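Local coordinates for protein pyruvate kinase (Pyrobaculum aerophilum, PDB 3QTG) that catalyses the last step of glycolysis, interconverting phosphoenolpyruvate plus ADP and pyruvate plus ATP, as a homotetramer that needs a divalent metal cation, at residues N323-G328 against A333-L338; T17-T22 against R340-V345; V45-A50 against F59-V64. One frame throughout, in Å; residues are numbered along the deposited sequence.

Contact 1 (N323-G328 against A333-L338); sequences NETASG and AAVSWL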
ATOM      1  N   ASN A 323       4.183  -4.215  44.047  1.00 47.20           N
ATOM      2  CA  ASN A 323       5.031  -4.202  45.257  1.00 47.81           C
ATOM      3  C   ASN A 323       5.870  -2.957  45.413  1.00 48.38           C
ATOM      4  O   ASN A 323       6.109  -2.504  46.548  1.00 48.52           O
ATOM      5  CB  ASN A 323       5.974  -5.384  45.253  1.00 48.49           C
ATOM      6  CG  ASN A 323       5.263  -6.691  45.023  1.00 51.13           C
ATOM      7  OD1 ASN A 323       5.555  -7.392  44.050  1.00 55.51           O
ATOM      8  ND2 ASN A 323       4.325  -7.031  45.904  1.00 50.32           N
ATOM      9  N   GLU A 324       6.328  -2.430  44.270  1.00 47.84           N
ATOM     10  CA  GLU A 324       7.164  -1.230  44.169  1.00 48.38           C
ATOM     11  C   GLU A 324       6.587  -0.066  44.957  1.00 48.78           C
ATOM     12  O   GLU A 324       7.328   0.790  45.449  1.00 49.68           O
ATOM     13  CB  GLU A 324       7.301  -0.772  42.696  1.00 48.16           C
ATOM     14  CG  GLU A 324       7.898  -1.780  41.736  1.00 48.59           C
ATOM     15  CD  GLU A 324       6.868  -2.597  40.969  1.00 49.25           C
ATOM     16  OE1 GLU A 324       5.789  -2.906  41.528  1.00 50.39           O
ATOM     17  OE2 GLU A 324       7.141  -2.947  39.797  1.00 47.93           O
ATOM     18  N   THR A 325       5.264  -0.014  45.039  1.00 48.51           N
ATOM     19  CA  THR A 325       4.580   1.055  45.763  1.00 48.68           C
ATOM     20  C   THR A 325       3.831   0.544  47.004  1.00 49.09           C
ATOM     21  O   THR A 325       3.699   1.267  47.989  1.00 49.68           O
ATOM     22  CB  THR A 325       3.617   1.858  44.834  1.00 48.73           C
ATOM     23  OG1 THR A 325       2.568   1.004  44.360  1.00 47.47           O
ATOM     24  CG2 THR A 325       4.379   2.470  43.631  1.00 47.40           C
ATOM     25  N   ALA A 326       3.360  -0.701  46.954  1.00 48.85           N
ATOM     26  CA  ALA A 326       2.549  -1.267  48.025  1.00 49.53           C
ATOM     27  C   ALA A 326       3.362  -1.494  49.310  1.00 50.56           C
ATOM     28  O   ALA A 326       2.932  -1.101  50.397  1.00 50.98           O
ATOM     29  CB  ALA A 326       1.882  -2.566  47.575  1.00 48.58           C
ATOM     30  N   SER A 327       4.541  -2.100  49.170  1.00 50.66           N
ATOM     31  CA  SER A 327       5.306  -2.596  50.316  1.00 51.48           C
ATOM     32  C   SER A 327       6.777  -2.189  50.304  1.00 51.78           C
ATOM     33  O   SER A 327       7.493  -2.422  51.279  1.00 52.05           O
ATOM     34  CB  SER A 327       5.183  -4.123  50.393  1.00 51.46           C
ATOM     35  OG  SER A 327       5.523  -4.729  49.155  1.00 51.06           O
ATOM     36  N   GLY A 328       7.212  -1.573  49.207  1.00 51.69           N
ATOM     37  CA  GLY A 328       8.592  -1.148  49.025  1.00 52.08           C
ATOM     38  C   GLY A 328       9.012   0.093  49.793  1.00 53.12           C
ATOM     39  O   GLY A 328       8.196   0.794  50.393  1.00 53.86           O
ATOM     40  N   ALA A 333       9.652   7.481  44.768  1.00 48.36           N
ATOM     41  CA  ALA A 333      10.668   7.376  43.724  1.00 47.91           C
ATOM     42  C   ALA A 333      10.185   6.475  42.591  1.00 46.89           C
ATOM     43  O   ALA A 333      10.469   6.736  41.432  1.00 46.99           O
ATOM     44  CB  ALA A 333      11.968   6.841  44.293  1.00 47.82           C
ATOM     45  N   ALA A 334       9.444   5.429  42.949  1.00 46.46           N
ATOM     46  CA  ALA A 334       8.937   4.446  41.995  1.00 45.70           C
ATOM     47  C   ALA A 334       7.960   5.061  40.994  1.00 45.42           C
ATOM     48  O   ALA A 334       8.156   4.900  39.794  1.00 45.39           O
ATOM     49  CB  ALA A 334       8.319   3.257  42.716  1.00 45.24           C
ATOM     50  N   VAL A 335       6.950   5.796  41.473  1.00 45.24           N
ATOM     51  CA  VAL A 335       6.015   6.489  40.569  1.00 44.98           C
ATOM     52  C   VAL A 335       6.656   7.649  39.817  1.00 45.83           C
ATOM     53  O   VAL A 335       6.258   7.977  38.683  1.00 45.71           O
ATOM     54  CB  VAL A 335       4.695   6.945  41.259  1.00 45.01           C
ATOM     55  CG1 VAL A 335       3.917   5.736  41.788  1.00 44.69           C
ATOM     56  CG2 VAL A 335       4.937   7.986  42.355  1.00 44.95           C
ATOM     57  N   SER A 336       7.654   8.264  40.449  1.00 46.42           N
ATOM     58  CA  SER A 336       8.365   9.378  39.855  1.00 46.99           C
ATOM     59  C   SER A 336       9.190   8.883  38.669  1.00 46.34           C
ATOM     60  O   SER A 336       9.127   9.466  37.595  1.00 46.59           O
ATOM     61  CB  SER A 336       9.231  10.071  40.908  1.00 48.06           C
ATOM     62  OG  SER A 336       9.887  11.200  40.362  1.00 51.21           O
ATOM     63  N   TRP A 337       9.919   7.784  38.852  1.00 46.20           N
ATOM     64  CA  TRP A 337      10.669   7.152  37.761  1.00 45.57           C
ATOM     65  C   TRP A 337       9.797   6.568  36.641  1.00 44.87           C
ATOM     66  O   TRP A 337      10.159   6.666  35.469  1.00 44.07           O
ATOM     67  CB  TRP A 337      11.624   6.098  38.303  1.00 45.98           C
ATOM     68  CG  TRP A 337      12.960   6.671  38.609  1.00 47.37           C
ATOM     69  CD1 TRP A 337      13.447   7.027  39.842  1.00 48.51           C
ATOM     70  CD2 TRP A 337      13.988   6.986  37.668  1.00 47.71           C
ATOM     71  NE1 TRP A 337      14.711   7.528  39.721  1.00 47.77           N
ATOM     72  CE2 TRP A 337      15.074   7.519  38.400  1.00 48.27           C
ATOM     73  CE3 TRP A 337      14.105   6.857  36.276  1.00 47.60           C
ATOM     74  CZ2 TRP A 337      16.267   7.928  37.788  1.00 48.84           C
ATOM     75  CZ3 TRP A 337      15.290   7.272  35.662  1.00 48.13           C
ATOM     76  CH2 TRP A 337      16.355   7.801  36.422  1.00 49.41           C
ATOM     77  N   LEU A 338       8.651   5.979  37.001  1.00 44.34           N
ATOM     78  CA  LEU A 338       7.666   5.528  36.002  1.00 44.17           C
ATOM     79  C   LEU A 338       7.263   6.648  35.024  1.00 44.75           C
ATOM     80  O   LEU A 338       7.358   6.502  33.797  1.00 44.24           O
ATOM     81  CB  LEU A 338       6.413   4.959  36.677  1.00 43.23           C
ATOM     82  CG  LEU A 338       5.426   4.364  35.666  1.00 42.92           C
ATOM     83  CD1 LEU A 338       6.115   3.315  34.732  1.00 41.55           C
ATOM     84  CD2 LEU A 338       4.198   3.766  36.357  1.00 42.86           C
TER

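Contact 2 (T17-T22 against R340-V345); sequences TKRVAT and RILMNV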
ATOM      1  N   THR A  17       0.511   7.017  27.834  1.00 38.41           N
ATOM      2  CA  THR A  17       0.498   5.829  28.691  1.00 37.01           C
ATOM      3  C   THR A  17       0.093   6.238  30.104  1.00 36.32           C
ATOM      4  O   THR A  17       0.659   7.156  30.681  1.00 35.28           O
ATOM      5  CB  THR A  17       1.865   5.151  28.751  1.00 37.20           C
ATOM      6  OG1 THR A  17       2.373   5.000  27.422  1.00 38.02           O
ATOM      7  CG2 THR A  17       1.745   3.780  29.410  1.00 35.85           C
ATOM      8  N   LYS A  18      -0.904   5.547  30.641  1.00 35.94           N
ATOM      9  CA  LYS A  18      -1.411   5.843  31.971  1.00 36.22           C
ATOM     10  C   LYS A  18      -0.675   5.066  33.070  1.00 36.37           C
ATOM     11  O   LYS A  18      -0.158   3.975  32.850  1.00 35.41           O
ATOM     12  CB  LYS A  18      -2.935   5.630  32.024  1.00 36.21           C
ATOM     13  CG  LYS A  18      -3.709   6.466  30.984  1.00 35.41           C
ATOM     14  CD  LYS A  18      -3.344   7.946  31.087  1.00 36.02           C
ATOM     15  CE  LYS A  18      -4.147   8.793  30.144  1.00 35.62           C
ATOM     16  NZ  LYS A  18      -5.585   8.571  30.417  1.00 37.89           N
ATOM     17  N   ARG A  19      -0.638   5.663  34.257  1.00 37.22           N
ATOM     18  CA  ARG A  19       0.221   5.217  35.352  1.00 37.53           C
ATOM     19  C   ARG A  19      -0.674   4.793  36.507  1.00 38.16           C
ATOM     20  O   ARG A  19      -1.449   5.599  37.035  1.00 38.27           O
ATOM     21  CB  ARG A  19       1.147   6.368  35.785  1.00 38.07           C
ATOM     22  CG  ARG A  19       1.998   6.999  34.654  1.00 38.16           C
ATOM     23  CD  ARG A  19       2.320   8.494  34.901  1.00 38.77           C
ATOM     24  NE  ARG A  19       1.093   9.285  35.030  1.00 39.76           N
ATOM     25  CZ  ARG A  19       1.025  10.590  35.278  1.00 40.84           C
ATOM     26  NH1 ARG A  19       2.122  11.321  35.446  1.00 42.42           N
ATOM     27  NH2 ARG A  19      -0.161  11.171  35.355  1.00 40.87           N
ATOM     28  N   VAL A  20      -0.590   3.513  36.863  1.00 38.15           N
ATOM     29  CA  VAL A  20      -1.356   2.952  37.969  1.00 38.83           C
ATOM     30  C   VAL A  20      -0.410   2.487  39.093  1.00 39.05           C
ATOM     31  O   VAL A  20       0.586   1.817  38.827  1.00 39.09           O
ATOM     32  CB  VAL A  20      -2.277   1.782  37.492  1.00 38.25           C
ATOM     33  CG1 VAL A  20      -2.805   0.949  38.677  1.00 38.84           C
ATOM     34  CG2 VAL A  20      -3.419   2.325  36.660  1.00 38.00           C
ATOM     35  N   ALA A  21      -0.714   2.873  40.330  1.00 39.64           N
ATOM     36  CA  ALA A  21       0.049   2.411  41.507  1.00 40.23           C
ATOM     37  C   ALA A  21      -0.836   1.645  42.467  1.00 40.90           C
ATOM     38  O   ALA A  21      -2.011   1.963  42.608  1.00 40.43           O
ATOM     39  CB  ALA A  21       0.703   3.565  42.229  1.00 40.35           C
ATOM     40  N   THR A  22      -0.265   0.621  43.103  1.00 41.82           N
ATOM     41  CA  THR A  22      -0.948  -0.120  44.148  1.00 43.57           C
ATOM     42  C   THR A  22      -0.729   0.519  45.522  1.00 45.08           C
ATOM     43  O   THR A  22       0.386   0.880  45.887  1.00 45.23           O
ATOM     44  CB  THR A  22      -0.499  -1.586  44.194  1.00 43.54           C
ATOM     45  OG1 THR A  22      -0.823  -2.215  42.943  1.00 41.87           O
ATOM     46  CG2 THR A  22      -1.183  -2.338  45.353  1.00 43.01           C
ATOM     47  N   ARG A 340       8.611   9.688  34.595  1.00 46.72           N
ATOM     48  CA  ARG A 340       9.779  10.235  33.916  1.00 47.32           C
ATOM     49  C   ARG A 340      10.150   9.409  32.668  1.00 46.94           C
ATOM     50  O   ARG A 340      10.359   9.973  31.599  1.00 47.18           O
ATOM     51  CB  ARG A 340      10.948  10.272  34.897  1.00 47.91           C
ATOM     52  CG  ARG A 340      12.169  11.014  34.408  1.00 50.93           C
ATOM     53  CD  ARG A 340      13.327  10.853  35.401  1.00 58.13           C
ATOM     54  NE  ARG A 340      12.879  10.825  36.802  1.00 61.56           N
ATOM     55  CZ  ARG A 340      13.652  11.128  37.846  1.00 64.97           C
ATOM     56  NH1 ARG A 340      14.920  11.493  37.647  1.00 66.37           N
ATOM     57  NH2 ARG A 340      13.160  11.077  39.088  1.00 64.38           N
ATOM     58  N   ILE A 341      10.229   8.084  32.811  1.00 46.11           N
ATOM     59  CA  ILE A 341      10.509   7.181  31.670  1.00 45.38           C
ATOM     60  C   ILE A 341       9.483   7.332  30.556  1.00 45.48           C
ATOM     61  O   ILE A 341       9.839   7.336  29.382  1.00 45.41           O
ATOM     62  CB  ILE A 341      10.583   5.680  32.085  1.00 45.11           C
ATOM     63  CG1 ILE A 341      11.772   5.434  33.032  1.00 44.61           C
ATOM     64  CG2 ILE A 341      10.664   4.757  30.813  1.00 44.89           C
ATOM     65  CD1 ILE A 341      11.683   4.147  33.853  1.00 43.54           C
ATOM     66  N   LEU A 342       8.214   7.449  30.935  1.00 45.90           N
ATOM     67  CA  LEU A 342       7.117   7.557  29.975  1.00 46.66           C
ATOM     68  C   LEU A 342       7.206   8.832  29.138  1.00 48.11           C
ATOM     69  O   LEU A 342       6.889   8.829  27.938  1.00 47.99           O
ATOM     70  CB  LEU A 342       5.749   7.443  30.677  1.00 45.82           C
ATOM     71  CG  LEU A 342       5.454   6.073  31.310  1.00 45.37           C
ATOM     72  CD1 LEU A 342       4.067   6.005  31.962  1.00 42.90           C
ATOM     73  CD2 LEU A 342       5.639   4.954  30.313  1.00 43.73           C
ATOM     74  N   MET A 343       7.655   9.916  29.770  1.00 49.49           N
ATOM     75  CA  MET A 343       7.834  11.186  29.079  1.00 51.56           C
ATOM     76  C   MET A 343       8.867  11.091  27.964  1.00 51.07           C
ATOM     77  O   MET A 343       8.899  11.926  27.071  1.00 51.86           O
ATOM     78  CB  MET A 343       8.181  12.305  30.071  1.00 52.17           C
ATOM     79  CG  MET A 343       7.009  12.640  30.985  1.00 52.47           C
ATOM     80  SD  MET A 343       7.307  14.009  32.119  1.00 56.06           S
ATOM     81  CE  MET A 343       5.679  14.140  32.894  1.00 55.16           C
ATOM     82  N   ASN A 344       9.690  10.051  28.005  1.00 50.54           N
ATOM     83  CA  ASN A 344      10.702   9.830  26.975  1.00 50.35           C
ATOM     84  C   ASN A 344      10.255   8.914  25.843  1.00 49.39           C
ATOM     85  O   ASN A 344      10.933   8.842  24.818  1.00 49.90           O
ATOM     86  CB  ASN A 344      11.978   9.254  27.597  1.00 50.42           C
ATOM     87  CG  ASN A 344      12.708  10.263  28.439  1.00 52.16           C
ATOM     88  OD1 ASN A 344      13.474  11.088  27.922  1.00 50.51           O
ATOM     89  ND2 ASN A 344      12.458  10.227  29.756  1.00 51.96           N
ATOM     90  N   VAL A 345       9.142   8.209  26.032  1.00 47.85           N
ATOM     91  CA  VAL A 345       8.725   7.154  25.097  1.00 47.12           C
ATOM     92  C   VAL A 345       8.430   7.668  23.673  1.00 47.10           C
ATOM     93  O   VAL A 345       7.761   8.670  23.494  1.00 46.47           O
ATOM     94  CB  VAL A 345       7.546   6.293  25.657  1.00 46.14           C
ATOM     95  CG1 VAL A 345       7.056   5.291  24.629  1.00 44.59           C
ATOM     96  CG2 VAL A 345       7.990   5.538  26.905  1.00 46.85           C
TER

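Contact 3 (V45-A50 against F59-V64); sequences VRINLA and FRIEAV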
ATOM      1  N   VAL A  45      -5.351   4.050  40.894  1.00 40.97           N
ATOM      2  CA  VAL A  45      -4.806   3.328  42.038  1.00 41.12           C
ATOM      3  C   VAL A  45      -5.420   1.952  42.059  1.00 41.33           C
ATOM      4  O   VAL A  45      -6.575   1.779  41.657  1.00 41.27           O
ATOM      5  CB  VAL A  45      -5.042   4.046  43.439  1.00 41.51           C
ATOM      6  CG1 VAL A  45      -4.445   5.458  43.458  1.00 41.12           C
ATOM      7  CG2 VAL A  45      -6.512   4.067  43.815  1.00 41.43           C
ATOM      8  N   ARG A  46      -4.635   0.980  42.513  1.00 41.50           N
ATOM      9  CA  ARG A  46      -5.089  -0.384  42.672  1.00 42.48           C
ATOM     10  C   ARG A  46      -5.141  -0.737  44.178  1.00 43.03           C
ATOM     11  O   ARG A  46      -4.294  -0.305  44.959  1.00 42.11           O
ATOM     12  CB  ARG A  46      -4.175  -1.361  41.901  1.00 41.85           C
ATOM     13  CG  ARG A  46      -4.793  -2.770  41.717  1.00 44.33           C
ATOM     14  CD  ARG A  46      -3.883  -3.822  41.045  1.00 42.82           C
ATOM     15  NE  ARG A  46      -2.745  -4.124  41.874  1.00 46.45           N
ATOM     16  CZ  ARG A  46      -2.460  -5.283  42.467  1.00 46.91           C
ATOM     17  NH1 ARG A  46      -3.201  -6.379  42.348  1.00 47.46           N
ATOM     18  NH2 ARG A  46      -1.371  -5.335  43.188  1.00 48.18           N
ATOM     19  N   ILE A  47      -6.148  -1.504  44.570  1.00 44.20           N
ATOM     20  CA  ILE A  47      -6.219  -2.037  45.927  1.00 46.16           C
ATOM     21  C   ILE A  47      -6.413  -3.536  45.799  1.00 47.12           C
ATOM     22  O   ILE A  47      -7.336  -3.995  45.117  1.00 47.30           O
ATOM     23  CB  ILE A  47      -7.336  -1.344  46.789  1.00 47.09           C
ATOM     24  CG1 ILE A  47      -7.000   0.145  47.002  1.00 46.54           C
ATOM     25  CG2 ILE A  47      -7.502  -2.043  48.140  1.00 47.28           C
ATOM     26  CD1 ILE A  47      -8.204   1.031  47.264  1.00 48.44           C
ATOM     27  N   ASN A  48      -5.492  -4.286  46.396  1.00 48.41           N
ATOM     28  CA  ASN A  48      -5.476  -5.735  46.310  1.00 50.26           C
ATOM     29  C   ASN A  48      -6.294  -6.307  47.463  1.00 52.29           C
ATOM     30  O   ASN A  48      -5.931  -6.142  48.630  1.00 52.54           O
ATOM     31  CB  ASN A  48      -4.027  -6.213  46.375  1.00 50.30           C
ATOM     32  CG  ASN A  48      -3.866  -7.698  46.090  1.00 51.04           C
ATOM     33  OD1 ASN A  48      -4.829  -8.424  45.818  1.00 55.13           O
ATOM     34  ND2 ASN A  48      -2.630  -8.155  46.148  1.00 50.10           N
ATOM     35  N   LEU A  49      -7.409  -6.965  47.136  1.00 53.91           N
ATOM     36  CA  LEU A  49      -8.325  -7.474  48.156  1.00 55.58           C
ATOM     37  C   LEU A  49      -7.839  -8.794  48.801  1.00 56.96           C
ATOM     38  O   LEU A  49      -8.528  -9.364  49.655  1.00 57.17           O
ATOM     39  CB  LEU A  49      -9.754  -7.601  47.599  1.00 55.56           C
ATOM     40  CG  LEU A  49     -10.454  -6.334  47.072  1.00 55.14           C
ATOM     41  CD1 LEU A  49     -11.850  -6.653  46.580  1.00 53.77           C
ATOM     42  CD2 LEU A  49     -10.491  -5.215  48.108  1.00 53.08           C
ATOM     43  N   ALA A  50      -6.672  -9.271  48.362  1.00 57.83           N
ATOM     44  CA  ALA A  50      -5.905 -10.300  49.070  1.00 59.49           C
ATOM     45  C   ALA A  50      -5.336  -9.760  50.396  1.00 60.94           C
ATOM     46  O   ALA A  50      -5.472 -10.397  51.439  1.00 61.69           O
ATOM     47  CB  ALA A  50      -4.770 -10.809  48.185  1.00 58.82           C
ATOM     48  N   PHE A  59     -10.664   3.463  53.843  1.00 61.83           N
ATOM     49  CA  PHE A  59      -9.780   4.594  54.173  1.00 61.84           C
ATOM     50  C   PHE A  59      -8.860   5.019  53.019  1.00 60.37           C
ATOM     51  O   PHE A  59      -8.568   6.208  52.864  1.00 60.54           O
ATOM     52  CB  PHE A  59      -8.975   4.275  55.456  1.00 63.33           C
ATOM     53  CG  PHE A  59      -7.510   4.679  55.402  1.00 65.00           C
ATOM     54  CD1 PHE A  59      -6.525   3.743  55.065  1.00 66.02           C
ATOM     55  CD2 PHE A  59      -7.109   5.981  55.717  1.00 68.10           C
ATOM     56  CE1 PHE A  59      -5.171   4.099  55.018  1.00 66.91           C
ATOM     57  CE2 PHE A  59      -5.750   6.353  55.667  1.00 68.44           C
ATOM     58  CZ  PHE A  59      -4.782   5.406  55.314  1.00 66.69           C
ATOM     59  N   ARG A  60      -8.391   4.054  52.227  1.00 58.45           N
ATOM     60  CA  ARG A  60      -7.535   4.352  51.070  1.00 56.58           C
ATOM     61  C   ARG A  60      -8.338   5.062  49.969  1.00 56.35           C
ATOM     62  O   ARG A  60      -7.916   6.093  49.435  1.00 56.15           O
ATOM     63  CB  ARG A  60      -6.860   3.080  50.543  1.00 55.72           C
ATOM     64  CG  ARG A  60      -5.713   2.573  51.432  1.00 54.79           C
ATOM     65  CD  ARG A  60      -5.357   1.117  51.163  1.00 54.47           C
ATOM     66  NE  ARG A  60      -4.330   0.614  52.089  1.00 52.69           N
ATOM     67  CZ  ARG A  60      -3.962  -0.661  52.191  1.00 52.29           C
ATOM     68  NH1 ARG A  60      -4.514  -1.586  51.423  1.00 52.80           N
ATOM     69  NH2 ARG A  60      -3.024  -1.021  53.058  1.00 53.83           N
ATOM     70  N   ILE A  61      -9.506   4.509  49.658  1.00 55.95           N
ATOM     71  CA  ILE A  61     -10.429   5.107  48.711  1.00 55.68           C
ATOM     72  C   ILE A  61     -10.813   6.528  49.127  1.00 56.34           C
ATOM     73  O   ILE A  61     -10.789   7.437  48.292  1.00 56.36           O
ATOM     74  CB  ILE A  61     -11.673   4.215  48.499  1.00 55.70           C
ATOM     75  CG1 ILE A  61     -11.252   2.919  47.787  1.00 54.58           C
ATOM     76  CG2 ILE A  61     -12.781   4.982  47.747  1.00 55.22           C
ATOM     77  CD1 ILE A  61     -12.387   2.041  47.267  1.00 54.79           C
ATOM     78  N   GLU A  62     -11.131   6.724  50.410  1.00 56.73           N
ATOM     79  CA  GLU A  62     -11.438   8.071  50.942  1.00 57.30           C
ATOM     80  C   GLU A  62     -10.299   9.079  50.729  1.00 55.64           C
ATOM     81  O   GLU A  62     -10.539  10.223  50.360  1.00 55.57           O
ATOM     82  CB  GLU A  62     -11.821   8.010  52.435  1.00 58.52           C
ATOM     83  CG  GLU A  62     -13.304   7.736  52.708  1.00 60.01           C
ATOM     84  CD  GLU A  62     -13.554   7.246  54.133  1.00 61.01           C
ATOM     85  OE1 GLU A  62     -12.888   6.276  54.552  1.00 64.48           O
ATOM     86  OE2 GLU A  62     -14.419   7.818  54.841  1.00 63.05           O
ATOM     87  N   ALA A  63      -9.066   8.655  50.974  1.00 54.38           N
ATOM     88  CA  ALA A  63      -7.898   9.504  50.734  1.00 53.91           C
ATOM     89  C   ALA A  63      -7.722   9.830  49.235  1.00 52.97           C
ATOM     90  O   ALA A  63      -7.307  10.939  48.859  1.00 52.68           O
ATOM     91  CB  ALA A  63      -6.644   8.832  51.281  1.00 53.96           C
ATOM     92  N   VAL A  64      -8.050   8.855  48.390  1.00 51.68           N
ATOM     93  CA  VAL A  64      -7.991   9.035  46.937  1.00 50.34           C
ATOM     94  C   VAL A  64      -9.025  10.074  46.483  1.00 50.43           C
ATOM     95  O   VAL A  64      -8.688  11.011  45.755  1.00 49.23           O
ATOM     96  CB  VAL A  64      -8.180   7.668  46.209  1.00 49.77           C
ATOM     97  CG1 VAL A  64      -8.582   7.844  44.722  1.00 47.84           C
ATOM     98  CG2 VAL A  64      -6.918   6.817  46.375  1.00 49.08           C
TER

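Contact 1 (N323-G328 against A333-L338)
Thr-325 meets Ala-334 and Val-335 where the last strand of the TIM barrel, 318-321, gives way to the short helix 323-326 and then to the outer helix 331-343. The tight part is small and made of methyl groups. CG2 of Thr-325 lies 3.8 Å from CG1 of Val-335, the two side chains crossing at about a right angle, and 4.1 Å from CB of Ala-334. That methyl is turned to the helix because it stands anti to its own carbonyl carbon, which leaves OG1 (chi1 64°) to bond the carbonyl oxygen of Thr-22. Threonine thus suits the spot twice over, with a methyl for the helix and a hydroxyl for the first barrel strand. Ala-334 is small enough to let the backbone come near: its CB sits 3.8 Å from the carbonyl oxygen of Glu-324. The side chain of Glu-324 offers the helix little more than its CB; it bends at chi2 (96°) and carries the carboxylate away to hydrogen bonds with the backbone N atoms of Leu-290, Leu-291 and Thr-322. This side chain is about 6 Å from that of Thr-288, which probably binds substrate. On the loose side the chain leaves helical geometry at Ser-327, which is exposed and does not reach 333-338. There OG of Ser-327 makes only a weak hydrogen bond to the O of Asn-323, at 3.5 Å.

Contact 2 (T17-T22 against R340-V345)
Leu-342 sets its CD1 against both Thr-17 and Arg-19, two residues that alternate with Lys-18 and so face the same helix. The apolar contacts come first. CD1 of Leu-342 lies 3.5 Å from CG of Arg-19, touching the aliphatic base of that side chain, and 4.0 Å from CB of Thr-17. Its sister methyl CD2 rests 4.1 Å from the same CB, so both methyls of the fork face the threonine from one side, the side chains crossing at about a right angle. In Leu-342 CG is anti to the carbonyl carbon (chi1 -66°) and CD1 anti to CA (chi2 -179°), which carries CD1 out toward Arg-19. One contact is with the backbone: CD1 stands 3.8 Å from the carbonyl oxygen of Thr-17. Cutting Leu-342 back to an alanine is likely to open a gap beside Thr-17 and leave CG of Arg-19 without this apolar neighbour. The polar ends of Arg-19 and Thr-17 turn to other residues. Arg-19 bends at chi3 (-59°) and forms a salt bridge from NE to Asp-43, while its NH1 bonds Ser-339; this buried arginine combines an apolar stem with a charge that has its mate. Thr-17 shares a hydrogen bond with the hydroxyl of Tyr-347. An outward strand residue, here Arg-19 with Thr-17 just before the strand, packing under a surrounding helix is the basic layering of the TIM barrel, between its first strand and the longer helix 331-343, which follows the eighth strand after the short helix 323-326.

Contact 3 (V45-A50 against F59-V64)
The second beta-alpha unit of the barrel supplies this contact, in which Val-45 and Ile-47 of strand 44-48 reach out to Arg-60, Ile-61 and Val-64 of helix 54-71. Strand and helix segments run antiparallel at 173°, their axes 10.2 Å apart, a gap that branched side chains fill. At one end CG2 of Val-45 lies 3.8 Å from CG2 of Val-64, the two side chains sliding past each other in opposite directions. Further along, CD1 of Ile-47 approaches CG1 of Ile-61 at 3.6 Å and CB of Arg-60 at 4.1 Å. CG1 of Ile-47 is anti to its carbonyl carbon (chi1 -65°) and its chain runs on extended, which sends CD1 to the helix; CG2 points elsewhere, to the edge of the Arg-60 guanidinium, near its plane. In the beta-alpha-beta crossover that leads on to strand 76-80, alternate side chains of the strand face the helix, whereas Arg-46 between them turns inward, where it probably binds substrate and is held by Asp-80 and Thr-22. Arg-60 suits the border of this apolar layer, its CB meeting Ile-47 while the extended chain crosses obliquely and NH2 makes a salt bridge with Asp-28. At the end of the strand, Asn-48, which probably helps bind potassium and ATP, forms an Asx turn: its OD1 accepts from N of Ala-50 at 3.3 Å, the donor lying above the carbonyl plane.

All three contacts lie on the first, second and eighth beta-alpha units of one TIM barrel. Along the chain contact 2 opens first and closes last; contact 3 and then contact 1 fall inside the loop it closes. Contacts 1 and 2, with centres 11 Å apart, share helix 331-343, and Val-335 CG1 packs on Ala-21 CB at 3.9 Å. The centres of contacts 2 and 3 are 20 Å apart, but their neighbouring strands are joined by a probable hydrogen bond from Arg-46 N to Ala-21 O. Contacts 1 and 3 stay about 6 Å apart at their nearest atoms. The outer helices thus pack on neighbouring strands, one of which, 44-48, holds Arg-46 and Asn-48, which probably bind substrate, potassium and ATP.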